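Local coordinates for uncharacterized protein (Arthrobacter sp., PDB 3KOP) that is of unknown function but adopts a cyclophilin-like fold and packs as an assembly of six copies, at residues L28-V33 / A165-I169; A50-A54 / A77-K81; L55-V61 / E177-R183; K65-N69 / R135-N141; G84-V90 / W146-V151. All blocks are in the same frame, centred on the assembly; numbering follows the deposited sequence.

Contact 1 of 5, residues L28-V33 / A165-I169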
# COMPACT_ATOMS: atom_id res chain seq x y z
N LEU F 28 13.22 30.31 3.15
CA LEU F 28 14.04 30.08 1.99
C LEU F 28 14.88 31.34 1.77
O LEU F 28 14.34 32.42 1.51
CB LEU F 28 13.17 29.79 0.75
CG LEU F 28 12.46 28.44 0.79
CD1 LEU F 28 11.31 28.37 -0.24
CD2 LEU F 28 13.45 27.29 0.57
N GLU F 29 16.18 31.21 1.88
CA GLU F 29 17.05 32.39 2.01
C GLU F 29 17.24 33.14 0.72
O GLU F 29 17.34 34.35 0.74
CB GLU F 29 18.43 31.98 2.49
CG GLU F 29 18.47 31.16 3.76
CD GLU F 29 18.44 31.98 5.01
OE1 GLU F 29 17.93 33.12 4.99
OE2 GLU F 29 18.94 31.48 6.03
N LYS F 30 17.33 32.42 -0.40
CA LYS F 30 17.57 33.04 -1.69
C LYS F 30 16.29 33.65 -2.21
O LYS F 30 16.26 34.83 -2.59
CB LYS F 30 18.12 32.03 -2.68
CG LYS F 30 18.45 32.57 -4.05
CD LYS F 30 19.15 31.51 -4.87
CE LYS F 30 19.41 31.97 -6.31
NZ LYS F 30 18.34 31.44 -7.21
N ARG F 31 15.21 32.89 -2.22
CA ARG F 31 13.93 33.49 -2.60
C ARG F 31 13.39 34.50 -1.55
O ARG F 31 12.51 35.30 -1.86
CB ARG F 31 12.90 32.41 -2.91
CG ARG F 31 13.23 31.60 -4.17
CD ARG F 31 12.51 30.29 -4.20
NE ARG F 31 12.71 29.62 -5.48
CZ ARG F 31 13.82 28.97 -5.84
NH1 ARG F 31 14.84 28.84 -5.00
NH2 ARG F 31 13.88 28.42 -7.04
N GLY F 32 13.89 34.46 -0.32
CA GLY F 32 13.46 35.39 0.70
C GLY F 32 12.02 35.21 1.14
O GLY F 32 11.31 36.19 1.38
N VAL F 33 11.58 33.97 1.27
CA VAL F 33 10.22 33.67 1.68
C VAL F 33 10.26 32.96 3.02
O VAL F 33 11.03 32.00 3.19
CB VAL F 33 9.50 32.79 0.63
CG1 VAL F 33 8.07 32.46 1.07
CG2 VAL F 33 9.51 33.48 -0.72
N ALA F 165 6.52 29.42 -3.42
CA ALA F 165 8.00 29.33 -3.49
C ALA F 165 8.48 27.91 -3.81
O ALA F 165 9.45 27.70 -4.54
CB ALA F 165 8.63 29.83 -2.18
N CYS F 166 7.81 26.93 -3.23
CA CYS F 166 8.16 25.51 -3.41
C CYS F 166 7.88 25.03 -4.85
O CYS F 166 8.68 24.30 -5.43
CB CYS F 166 7.40 24.65 -2.40
SG CYS F 166 7.86 24.86 -0.68
N GLN F 167 6.78 25.49 -5.43
CA GLN F 167 6.49 25.21 -6.83
C GLN F 167 7.61 25.80 -7.70
O GLN F 167 8.04 25.17 -8.66
CB GLN F 167 5.11 25.74 -7.25
CG GLN F 167 3.89 25.14 -6.50
CD GLN F 167 3.51 23.71 -6.89
OE1 GLN F 167 4.16 23.06 -7.69
NE2 GLN F 167 2.43 23.22 -6.28
N ASP F 168 8.12 26.97 -7.34
CA ASP F 168 9.19 27.58 -8.05
C ASP F 168 10.51 26.80 -7.83
O ASP F 168 11.35 26.77 -8.72
CB ASP F 168 9.33 29.05 -7.61
CG ASP F 168 10.38 29.78 -8.42
OD1 ASP F 168 10.09 30.08 -9.58
OD2 ASP F 168 11.48 30.03 -7.91
N ILE F 169 10.71 26.18 -6.66
CA ILE F 169 11.84 25.26 -6.51
C ILE F 169 11.68 24.06 -7.45
O ILE F 169 12.64 23.62 -8.10
CB ILE F 169 12.04 24.81 -5.05
CG1 ILE F 169 12.48 26.00 -4.22
CG2 ILE F 169 13.04 23.64 -4.94
CD1 ILE F 169 12.43 25.75 -2.70
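The tight turn of the hairpin joining strands 23-28 and 33-39 docks here on helix 159-172, with Leu28, Arg31 and Val33 meeting Ala165, Asp168 and Ile169. The turn carries a G1 beta bulge: Gly32 and Val33 both face Leu28, and Gly32 takes the positive phi that this bulge calls for. Arg31 does the polar work. Its chain runs extended from CG to NE and delivers the guanidinium to the carboxylate of Asp168, forming a salt bridge in which NE lies 2.8 Å from OD2. The oxygen uses its anti lone pair, the N-H is moderately bent at 145°, and the two flat groups are turned 61° against each other. Arg31 NH2 adds a weak second bond to the same OD2 at 3.0 Å, so NE and NH2 both converge on the one oxygen, at the guanidinium edge. Meanwhile Ile169 CG1 sits over the centre of one guanidinium face, 3.6 Å from CZ of Arg31, and covers that face. Deeper in, Leu28 splits its branches: CD1 presses on Ala165 CB at 3.6 Å, while CD2 meets Ile169 CD1 at 3.8 Å, tip to tip. Val33 CG2 closes on Ala165 CB from the other strand of the hairpin, 4.0 Å away. Asp168 has a second charge partner through OD1, Arg175 of the second subunit. Arg31 reaches further to Glu177 and Gly173 O, and Leu28 also packs on Ile71 of strand 70-76, Leu179 of strand 178-183 and Met162 of the same helix.

Contact 2 of 5, residues A50-A54 / A77-K81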
# COMPACT_ATOMS: atom_id res chain seq x y z
N ALA F 50 13.72 18.70 20.72
CA ALA F 50 14.98 18.34 20.06
C ALA F 50 15.30 19.37 18.99
O ALA F 50 16.45 19.84 18.88
CB ALA F 50 14.93 16.92 19.44
N VAL F 51 14.28 19.74 18.22
CA VAL F 51 14.46 20.76 17.19
C VAL F 51 14.69 22.18 17.80
O VAL F 51 15.68 22.84 17.48
CB VAL F 51 13.30 20.76 16.21
CG1 VAL F 51 13.40 21.93 15.21
CG2 VAL F 51 13.25 19.39 15.45
N TRP F 52 13.79 22.64 18.67
CA TRP F 52 13.93 23.96 19.31
C TRP F 52 15.34 24.15 19.88
O TRP F 52 16.00 25.17 19.63
CB TRP F 52 12.91 24.15 20.43
CG TRP F 52 13.05 25.53 21.09
CD1 TRP F 52 13.84 25.86 22.17
CD2 TRP F 52 12.40 26.74 20.68
NE1 TRP F 52 13.72 27.20 22.44
CE2 TRP F 52 12.84 27.77 21.55
CE3 TRP F 52 11.48 27.06 19.67
CZ2 TRP F 52 12.37 29.09 21.45
CZ3 TRP F 52 11.04 28.37 19.55
CH2 TRP F 52 11.47 29.37 20.44
N ASP F 53 15.77 23.19 20.68
CA ASP F 53 17.06 23.26 21.37
C ASP F 53 18.23 23.50 20.42
O ASP F 53 19.19 24.16 20.77
CB ASP F 53 17.31 21.99 22.21
CG ASP F 53 16.43 21.91 23.45
OD1 ASP F 53 15.62 22.82 23.69
OD2 ASP F 53 16.56 20.91 24.19
N ALA F 54 18.12 22.97 19.20
CA ALA F 54 19.23 22.98 18.23
C ALA F 54 19.15 24.08 17.19
O ALA F 54 20.07 24.22 16.38
CB ALA F 54 19.34 21.61 17.54
N ALA F 77 22.74 14.87 12.78
CA ALA F 77 21.98 14.75 14.03
C ALA F 77 22.48 15.78 15.06
O ALA F 77 23.68 16.09 15.13
CB ALA F 77 22.11 13.36 14.59
N PHE F 78 21.54 16.34 15.81
CA PHE F 78 21.87 17.43 16.75
C PHE F 78 21.38 17.13 18.16
O PHE F 78 21.86 17.74 19.08
CB PHE F 78 21.28 18.77 16.24
CG PHE F 78 19.85 18.64 15.68
CD1 PHE F 78 18.76 18.49 16.54
CD2 PHE F 78 19.62 18.62 14.32
CE1 PHE F 78 17.46 18.38 16.05
CE2 PHE F 78 18.31 18.51 13.80
CZ PHE F 78 17.24 18.39 14.66
N ALA F 79 20.43 16.22 18.33
CA ALA F 79 19.86 15.95 19.64
C ALA F 79 20.75 14.97 20.39
O ALA F 79 21.30 14.08 19.79
CB ALA F 79 18.47 15.35 19.52
N PRO F 80 20.82 15.08 21.72
CA PRO F 80 21.63 14.10 22.44
C PRO F 80 21.11 12.68 22.22
O PRO F 80 21.87 11.76 22.14
CB PRO F 80 21.52 14.53 23.90
CG PRO F 80 21.13 15.98 23.85
CD PRO F 80 20.30 16.14 22.60
N LYS F 81 19.80 12.52 22.14
CA LYS F 81 19.23 11.29 21.62
C LYS F 81 18.03 11.54 20.74
O LYS F 81 17.23 12.46 20.97
CB LYS F 81 18.89 10.29 22.73
CG LYS F 81 17.81 10.70 23.70
CD LYS F 81 17.39 9.51 24.59
CE LYS F 81 16.90 8.32 23.76
NZ LYS F 81 16.00 7.37 24.51
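Phe78 reaches from its loop against helix 45-54, and its CB begins 3.7 Å from Ala54 CB. The next atoms stay with that methyl: CG lies 3.5 Å from Ala54 CB, and CD1 comes closest, at 3.3 Å. One step further, CE1 leaves the alanine and meets the backbone, 3.3 Å from the carbonyl oxygen of Ala50. At the far end CZ touches Val51 CG2 at 4.2 Å. CG is in the crowded position between the backbone N and the carbonyl carbon (chi1 42°), which turns the ring back onto the helix. In the fold, this ring fastens the loop that follows strand 70-76 to the helix preceding strand 57-63, two elements of the cyclophilin-like fold that are joined here through apolar side chains and one backbone carbonyl. The ring also packs on Val127 of strand 125-132 and on the side chain of Gln57. Replacing Phe78 with an alanine would probably open a gap beside Ala54 and Val51 and leave the loop less firmly fixed to the helix. One residue on, Ala79 adds a second, smaller touch, its CB lying 3.9 Å from Ala50 CB where the two backbones come nearest.

Contact 3 of 5, residues L55-V61 / E177-R183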
# COMPACT_ATOMS: atom_id res chain seq x y z
N LEU F 55 18.09 24.89 17.21
CA LEU F 55 17.96 25.94 16.20
C LEU F 55 18.99 27.04 16.42
O LEU F 55 19.37 27.34 17.57
CB LEU F 55 16.56 26.51 16.20
CG LEU F 55 15.43 25.54 15.86
CD1 LEU F 55 14.07 26.27 15.97
CD2 LEU F 55 15.61 24.86 14.49
N PRO F 56 19.42 27.68 15.33
CA PRO F 56 18.89 27.42 13.98
C PRO F 56 19.49 26.19 13.28
O PRO F 56 20.57 25.75 13.65
CB PRO F 56 19.30 28.68 13.22
CG PRO F 56 20.55 29.12 13.89
CD PRO F 56 20.36 28.81 15.33
N GLN F 57 18.77 25.66 12.30
CA GLN F 57 19.26 24.61 11.41
C GLN F 57 19.01 25.03 9.98
O GLN F 57 17.88 25.43 9.58
CB GLN F 57 18.60 23.26 11.70
CG GLN F 57 18.94 22.69 13.05
CD GLN F 57 20.39 22.22 13.13
OE1 GLN F 57 20.87 21.57 12.22
NE2 GLN F 57 21.05 22.48 14.26
N SER F 58 20.05 24.90 9.18
CA SER F 58 20.08 25.52 7.89
C SER F 58 20.94 24.73 6.96
O SER F 58 22.10 24.43 7.26
CB SER F 58 20.65 26.92 8.04
OG SER F 58 20.52 27.65 6.84
N SER F 59 20.39 24.40 5.81
CA SER F 59 21.14 23.65 4.84
C SER F 59 20.46 23.69 3.47
O SER F 59 19.32 24.11 3.35
CB SER F 59 21.27 22.22 5.33
OG SER F 59 22.04 21.45 4.43
N GLN F 60 21.18 23.25 2.46
CA GLN F 60 20.68 23.16 1.08
C GLN F 60 19.30 22.55 1.06
O GLN F 60 19.05 21.53 1.72
CB GLN F 60 21.65 22.27 0.26
CG GLN F 60 21.15 21.79 -1.08
CD GLN F 60 21.17 22.91 -2.10
OE1 GLN F 60 22.23 23.47 -2.36
NE2 GLN F 60 20.00 23.23 -2.69
N VAL F 61 18.40 23.15 0.29
CA VAL F 61 17.04 22.65 0.15
C VAL F 61 16.95 21.62 -0.97
O VAL F 61 17.69 21.66 -1.98
CB VAL F 61 16.02 23.82 -0.10
CG1 VAL F 61 16.09 24.30 -1.57
CG2 VAL F 61 14.56 23.36 0.27
N GLU F 177 19.92 27.62 -2.98
CA GLU F 177 18.78 27.88 -2.13
C GLU F 177 19.00 27.13 -0.87
O GLU F 177 19.46 25.98 -0.91
CB GLU F 177 17.46 27.47 -2.80
CG GLU F 177 16.21 27.80 -2.01
CD GLU F 177 16.10 29.28 -1.62
OE1 GLU F 177 16.72 29.68 -0.60
OE2 GLU F 177 15.35 30.03 -2.30
N THR F 178 18.70 27.79 0.25
CA THR F 178 18.93 27.24 1.59
C THR F 178 17.61 27.28 2.35
O THR F 178 16.88 28.28 2.31
CB THR F 178 20.00 28.09 2.33
OG1 THR F 178 21.21 28.09 1.57
CG2 THR F 178 20.29 27.55 3.71
N LEU F 179 17.32 26.20 3.07
CA LEU F 179 16.15 26.13 3.94
C LEU F 179 16.58 26.23 5.41
O LEU F 179 17.34 25.40 5.94
CB LEU F 179 15.41 24.81 3.70
CG LEU F 179 14.16 24.55 4.54
CD1 LEU F 179 13.02 25.54 4.23
CD2 LEU F 179 13.71 23.08 4.37
N THR F 180 16.04 27.24 6.09
CA THR F 180 16.46 27.58 7.44
C THR F 180 15.32 27.51 8.45
O THR F 180 14.27 28.14 8.27
CB THR F 180 17.11 28.99 7.47
OG1 THR F 180 18.27 28.97 6.64
CG2 THR F 180 17.51 29.37 8.91
N PHE F 181 15.52 26.71 9.50
CA PHE F 181 14.63 26.69 10.63
C PHE F 181 15.22 27.50 11.79
O PHE F 181 16.36 27.28 12.20
CB PHE F 181 14.35 25.25 11.06
CG PHE F 181 13.71 24.38 9.97
CD1 PHE F 181 14.48 23.83 8.97
CD2 PHE F 181 12.35 24.07 10.01
CE1 PHE F 181 13.91 23.02 7.99
CE2 PHE F 181 11.78 23.26 9.04
CZ PHE F 181 12.57 22.73 8.04
N SER F 182 14.43 28.41 12.34
CA SER F 182 14.90 29.32 13.40
C SER F 182 13.79 29.58 14.40
O SER F 182 12.61 29.41 14.10
CB SER F 182 15.38 30.65 12.80
OG SER F 182 14.33 31.34 12.11
N ARG F 183 14.16 30.01 15.60
CA ARG F 183 13.17 30.37 16.61
C ARG F 183 12.52 31.71 16.27
O ARG F 183 13.21 32.66 15.85
CB ARG F 183 13.82 30.48 17.98
CG ARG F 183 14.45 29.21 18.45
CD ARG F 183 15.27 29.47 19.71
NE ARG F 183 15.96 28.27 20.10
CZ ARG F 183 16.93 28.20 21.00
NH1 ARG F 183 17.35 29.30 21.63
NH2 ARG F 183 17.49 27.03 21.26
O HOH W 1 22.31 26.09 -1.01
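Gln57 and Phe181 open an antiparallel pairing between strands 57-60 and 178-183, part of the curled sheet of the cyclophilin-like fold; the axes run 168° apart. Gln57 and Phe181, then Ser59 and Leu179, are hydrogen-bonded pairs with their side chains on one face, where Gln57 and Ser59 also touch Val75 of the adjoining strand 70-76 and Phe181 packs on Leu129. On the other face Ser58 and Thr180 form a non-hydrogen-bonded pair, and their hydroxyls, OG and OG1, are 2.6 Å apart, hydrogen-bonded. Thr180 OG1 also meets Glu29 of the neighbouring hairpin. At the far end Val61 crosses Leu179 at about a right angle, with CG2 3.8 Å from Leu179 CB. Its CG1, set between the backbone N and the carbonyl carbon (chi1 77°), presses on Glu177 CG at 3.5 Å. The bent chain of Gln60 brings its amide round so that NE2 bonds Val61 O at 2.9 Å, nearly straight and in the amide plane, and also reaches Ala174 O. Its OE1 accepts from a water that donates as well to Glu177 O, bridging the two segments. With an alanine in place of Gln60, that water would probably lose one acceptor and Val61 O and Ala174 O would be without this donor, opening a gap where Met171 of the second subunit packs. At the other end Leu55, just before a cis peptide to Pro56, crosses Phe181 obliquely: its CD2 lies 3.7 Å from Phe181 CB and 3.4 Å from Phe181 O.

Contact 4 of 5, residues K65-N69 / R135-N141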
# COMPACT_ATOMS: atom_id res chain seq x y z
N LYS F 65 11.17 13.81 -4.36
CA LYS F 65 10.92 13.08 -5.61
C LYS F 65 9.87 11.97 -5.42
O LYS F 65 9.34 11.47 -6.40
CB LYS F 65 12.18 12.41 -6.13
CG LYS F 65 13.32 13.31 -6.61
CD LYS F 65 14.41 12.37 -7.15
CE LYS F 65 15.73 13.03 -7.44
NZ LYS F 65 16.66 12.12 -8.31
N TYR F 66 9.62 11.54 -4.19
CA TYR F 66 8.55 10.55 -3.98
C TYR F 66 7.41 11.01 -3.10
O TYR F 66 6.28 10.60 -3.33
CB TYR F 66 9.09 9.20 -3.51
CG TYR F 66 9.78 9.22 -2.18
CD1 TYR F 66 9.05 9.12 -1.02
CD2 TYR F 66 11.16 9.30 -2.08
CE1 TYR F 66 9.64 9.10 0.19
CE2 TYR F 66 11.78 9.32 -0.83
CZ TYR F 66 11.01 9.21 0.29
OH TYR F 66 11.55 9.22 1.54
N ALA F 67 7.68 11.87 -2.11
CA ALA F 67 6.67 12.29 -1.14
C ALA F 67 5.76 13.44 -1.64
O ALA F 67 4.88 13.93 -0.93
CB ALA F 67 7.35 12.68 0.20
N ARG F 68 6.01 13.83 -2.87
CA ARG F 68 5.18 14.74 -3.63
C ARG F 68 5.32 16.20 -3.26
O ARG F 68 6.29 16.81 -3.69
CB ARG F 68 3.73 14.29 -3.75
CG ARG F 68 3.12 14.89 -5.02
CD ARG F 68 1.78 14.39 -5.15
NE ARG F 68 1.18 14.73 -6.42
CZ ARG F 68 -0.08 14.46 -6.71
NH1 ARG F 68 -0.82 13.84 -5.81
NH2 ARG F 68 -0.59 14.78 -7.90
N ASN F 69 4.37 16.78 -2.51
CA ASN F 69 4.40 18.22 -2.23
C ASN F 69 5.25 18.54 -1.02
O ASN F 69 4.76 18.99 0.04
CB ASN F 69 3.00 18.77 -2.15
CG ASN F 69 2.25 18.59 -3.46
OD1 ASN F 69 2.68 19.13 -4.47
ND2 ASN F 69 1.19 17.79 -3.45
N ARG F 135 -1.25 18.70 -0.81
CA ARG F 135 -1.93 17.52 -0.30
C ARG F 135 -1.68 16.28 -1.18
O ARG F 135 -0.95 16.35 -2.17
CB ARG F 135 -3.46 17.75 -0.16
CG ARG F 135 -4.19 18.06 -1.48
CD ARG F 135 -5.71 18.12 -1.26
NE ARG F 135 -6.19 16.81 -0.83
CZ ARG F 135 -7.25 16.61 -0.05
NH1 ARG F 135 -7.98 17.65 0.39
NH2 ARG F 135 -7.58 15.36 0.32
N ASN F 136 -2.30 15.17 -0.77
CA ASN F 136 -2.30 13.92 -1.51
C ASN F 136 -0.85 13.40 -1.66
O ASN F 136 -0.40 13.08 -2.74
CB ASN F 136 -3.01 14.08 -2.87
CG ASN F 136 -4.51 14.26 -2.72
OD1 ASN F 136 -5.03 14.28 -1.57
ND2 ASN F 136 -5.22 14.39 -3.86
N ASN F 137 -0.15 13.36 -0.53
CA ASN F 137 1.25 12.91 -0.45
C ASN F 137 1.29 11.56 0.22
O ASN F 137 0.51 11.31 1.15
CB ASN F 137 2.06 13.88 0.42
CG ASN F 137 1.82 15.33 0.06
OD1 ASN F 137 2.18 15.80 -1.03
ND2 ASN F 137 1.21 16.04 0.98
N LEU F 138 2.20 10.68 -0.21
CA LEU F 138 2.44 9.42 0.50
C LEU F 138 3.91 9.27 0.83
O LEU F 138 4.79 9.43 -0.05
CB LEU F 138 1.96 8.23 -0.34
CG LEU F 138 0.46 8.10 -0.57
CD1 LEU F 138 0.22 7.10 -1.74
CD2 LEU F 138 -0.20 7.57 0.74
N LEU F 139 4.18 8.99 2.10
CA LEU F 139 5.53 8.79 2.59
C LEU F 139 5.91 7.33 2.42
O LEU F 139 5.93 6.49 3.36
CB LEU F 139 5.69 9.29 4.02
CG LEU F 139 6.02 10.80 4.12
CD1 LEU F 139 5.89 11.30 5.54
CD2 LEU F 139 7.45 11.10 3.58
N LEU F 140 6.21 7.02 1.17
CA LEU F 140 6.42 5.64 0.71
C LEU F 140 7.37 5.69 -0.47
O LEU F 140 7.18 6.49 -1.38
CB LEU F 140 5.06 5.08 0.28
CG LEU F 140 4.94 3.75 -0.44
CD1 LEU F 140 5.59 2.67 0.30
CD2 LEU F 140 3.46 3.41 -0.63
N ASN F 141 8.40 4.85 -0.44
CA ASN F 141 9.40 4.79 -1.50
C ASN F 141 9.81 3.36 -1.82
O ASN F 141 9.51 2.40 -1.11
CB ASN F 141 10.62 5.67 -1.18
CG ASN F 141 11.49 5.12 -0.02
OD1 ASN F 141 11.84 3.93 0.02
ND2 ASN F 141 11.90 6.02 0.87
O HOH W 2 3.63 10.49 -2.76
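Tyr66 lies with one ring face over Asn141, whose CB stands 3.6 Å from the ring centroid, only 2° off the normal: a CH-pi contact. With CG between its backbone N and carbonyl carbon (chi1 70°), Asn141 sends its amide past the ring, nearly perpendicular to it, and ND2 gives a weak bond to Tyr66 OH at 3.3 Å. Next along, Ala67 CB meets Leu139 CD2 at 3.7 Å. Asn137 OD1 accepts from Asn69 N at 2.8 Å, while Asn69 ND2 reaches Arg135 O at 2.9 Å in a weak bond and also bonds Ser111 O of the second subunit. The extended Arg68 sends NH1 to Asn136 O at 3.2 Å, in the guanidinium plane. Water also joins the segments, donating a hydrogen bond to Tyr66 O and accepting one from Leu138 N.

Further out, Asn137 ND2 is held by Gly134 O and Pro92 O, and Asn141 OD1 by the amides of Asp143 and Thr144. Arg68 makes a salt bridge, and Asn136 ND2 a hydrogen bond, to Asp143 of the second subunit; Arg135 makes a salt bridge to Asp96 of the third. At this subunit interface of the cyclophilin-like fold, the loop before strand 70-76 joins the loop leading into strand 140-141, which makes an inverse gamma turn at Leu139.

Contact 5 of 5, residues G84-V90 / W146-V151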
# COMPACT_ATOMS: atom_id res chain seq x y z
N GLY F 84 12.80 9.22 18.50
CA GLY F 84 12.02 8.06 18.14
C GLY F 84 10.67 8.42 17.55
O GLY F 84 10.34 9.60 17.40
N ALA F 85 9.89 7.40 17.23
CA ALA F 85 8.56 7.61 16.59
C ALA F 85 7.66 8.45 17.50
O ALA F 85 7.45 8.12 18.67
CB ALA F 85 7.88 6.28 16.22
N GLU F 86 7.14 9.56 16.97
CA GLU F 86 6.28 10.45 17.75
C GLU F 86 5.35 11.20 16.79
O GLU F 86 5.83 11.87 15.86
CB GLU F 86 7.14 11.46 18.54
CG GLU F 86 6.40 12.16 19.66
CD GLU F 86 7.23 13.27 20.37
OE1 GLU F 86 7.95 14.02 19.68
OE2 GLU F 86 7.11 13.38 21.60
N ASN F 87 4.03 11.10 17.03
CA ASN F 87 3.03 11.77 16.22
C ASN F 87 3.26 11.55 14.72
O ASN F 87 3.20 12.51 13.93
CB ASN F 87 3.03 13.27 16.52
CG ASN F 87 1.75 13.96 16.12
OD1 ASN F 87 0.66 13.45 16.38
ND2 ASN F 87 1.86 15.16 15.55
N THR F 88 3.50 10.31 14.34
CA THR F 88 3.91 10.01 12.99
C THR F 88 2.76 10.02 11.99
O THR F 88 1.56 9.80 12.34
CB THR F 88 4.67 8.68 12.92
OG1 THR F 88 3.77 7.62 13.18
CG2 THR F 88 5.82 8.62 14.00
N THR F 89 3.14 10.32 10.76
CA THR F 89 2.26 10.18 9.62
C THR F 89 2.98 9.51 8.43
O THR F 89 4.22 9.61 8.26
CB THR F 89 1.70 11.57 9.18
OG1 THR F 89 0.65 11.40 8.22
CG2 THR F 89 2.84 12.42 8.60
N VAL F 90 2.19 8.80 7.61
CA VAL F 90 2.64 8.49 6.25
C VAL F 90 1.80 9.20 5.20
O VAL F 90 2.00 8.98 4.00
CB VAL F 90 2.72 6.99 5.96
CG1 VAL F 90 3.91 6.38 6.81
CG2 VAL F 90 1.37 6.27 6.22
N TRP F 146 7.21 2.16 3.51
CA TRP F 146 6.73 3.29 4.27
C TRP F 146 7.86 3.96 5.06
O TRP F 146 8.71 3.28 5.63
CB TRP F 146 5.60 2.87 5.23
CG TRP F 146 4.37 2.36 4.54
CD1 TRP F 146 3.94 1.05 4.50
CD2 TRP F 146 3.36 3.13 3.85
NE1 TRP F 146 2.76 0.97 3.81
CE2 TRP F 146 2.40 2.21 3.37
CE3 TRP F 146 3.22 4.48 3.55
CZ2 TRP F 146 1.26 2.63 2.68
CZ3 TRP F 146 2.08 4.90 2.86
CH2 TRP F 146 1.12 3.97 2.43
N VAL F 147 7.88 5.29 5.04
CA VAL F 147 8.87 6.11 5.73
C VAL F 147 8.14 7.14 6.62
O VAL F 147 8.00 8.30 6.24
CB VAL F 147 9.73 6.89 4.70
CG1 VAL F 147 10.87 7.64 5.41
CG2 VAL F 147 10.25 5.95 3.59
N PRO F 148 7.63 6.72 7.78
CA PRO F 148 6.89 7.67 8.59
C PRO F 148 7.73 8.85 9.07
O PRO F 148 8.92 8.69 9.39
CB PRO F 148 6.38 6.83 9.77
CG PRO F 148 6.66 5.37 9.42
CD PRO F 148 7.75 5.38 8.41
N GLY F 149 7.11 10.03 9.09
CA GLY F 149 7.73 11.23 9.61
C GLY F 149 7.04 11.68 10.90
O GLY F 149 5.82 11.58 11.03
N ASN F 150 7.83 12.18 11.85
CA ASN F 150 7.25 12.80 13.08
C ASN F 150 6.70 14.17 12.72
O ASN F 150 7.46 15.05 12.27
CB ASN F 150 8.30 13.01 14.20
CG ASN F 150 8.81 11.72 14.83
OD1 ASN F 150 8.45 10.62 14.42
ND2 ASN F 150 9.62 11.86 15.89
N VAL F 151 5.41 14.40 12.91
CA VAL F 151 4.81 15.71 12.62
C VAL F 151 4.98 16.55 13.88
O VAL F 151 4.38 16.26 14.93
CB VAL F 151 3.29 15.62 12.26
CG1 VAL F 151 2.69 17.04 12.09
CG2 VAL F 151 3.04 14.75 11.01
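Thr88 and Thr89 pair antiparallel with Asn150 and Gly149, laying the short strand 88-89 along strand 145-157 in the sheet of the cyclophilin-like fold. The backbone provides a two-way pair, Thr89 N to Gly149 O and Gly149 N to Thr89 O, each 3.0 Å. Val151 N adds a bond to Asn87 O.

Two side-chain amides extend this pairing where the backbone of residues 84-87 leaves the strand path. Asn150 grips the incoming loop with both ends: its ND2 bonds Gly84 O at 2.8 Å, almost straight, and its OD1 accepts from Glu86 N at 3.1 Å. With CG anti to the carbonyl carbon (chi1 -69°), the amide swings up to the loop, and ND2 finds a further partner in Thr47. From the loop before strand 88-89, Asn87 ND2 reaches Val151 O at 2.8 Å, a nearly linear bond in the amide plane. The threonine hydroxyls turn to other chains: Thr88 OG1 bonds Asp143 O of the fifth subunit, and Thr89 OG1 bonds Asn136 of the third subunit, so this edge lies at an interface.

Apolar contacts flank the pairing. Val90 crosses Trp146 at about a right angle, its CB 3.5 Å from CE3, and its CG1 leans on Pro148. Trp146 in turn meets Trp146 of neighbouring subunits. The CG2 methyl of Thr89 is pressed against Val151 CG2 at 3.4 Å, tighter than usual for two carbons.

How the contacts relate
From the N terminus, the hairpin at 28-33 opens contact 1, whose loop closes only at helix 159-172 and encloses contacts 2, 4 and 5. Contact 3 opens later, at 55-61, and closes later, at 177-183, so it crosses contact 1 and touches it through Glu29 and Lys30. Contact 2 crosses contact 3, and Arg183 reaches back to Trp52. Contacts 4 and 5 both lie within the loop of contact 3; contact 4 crosses contacts 2 and 5. Contact 2 closes before contact 5 opens. Leu139 bonds to Val90 and Val147, joining contacts 4 and 5, each with its centre about 21 Å from that of contact 3.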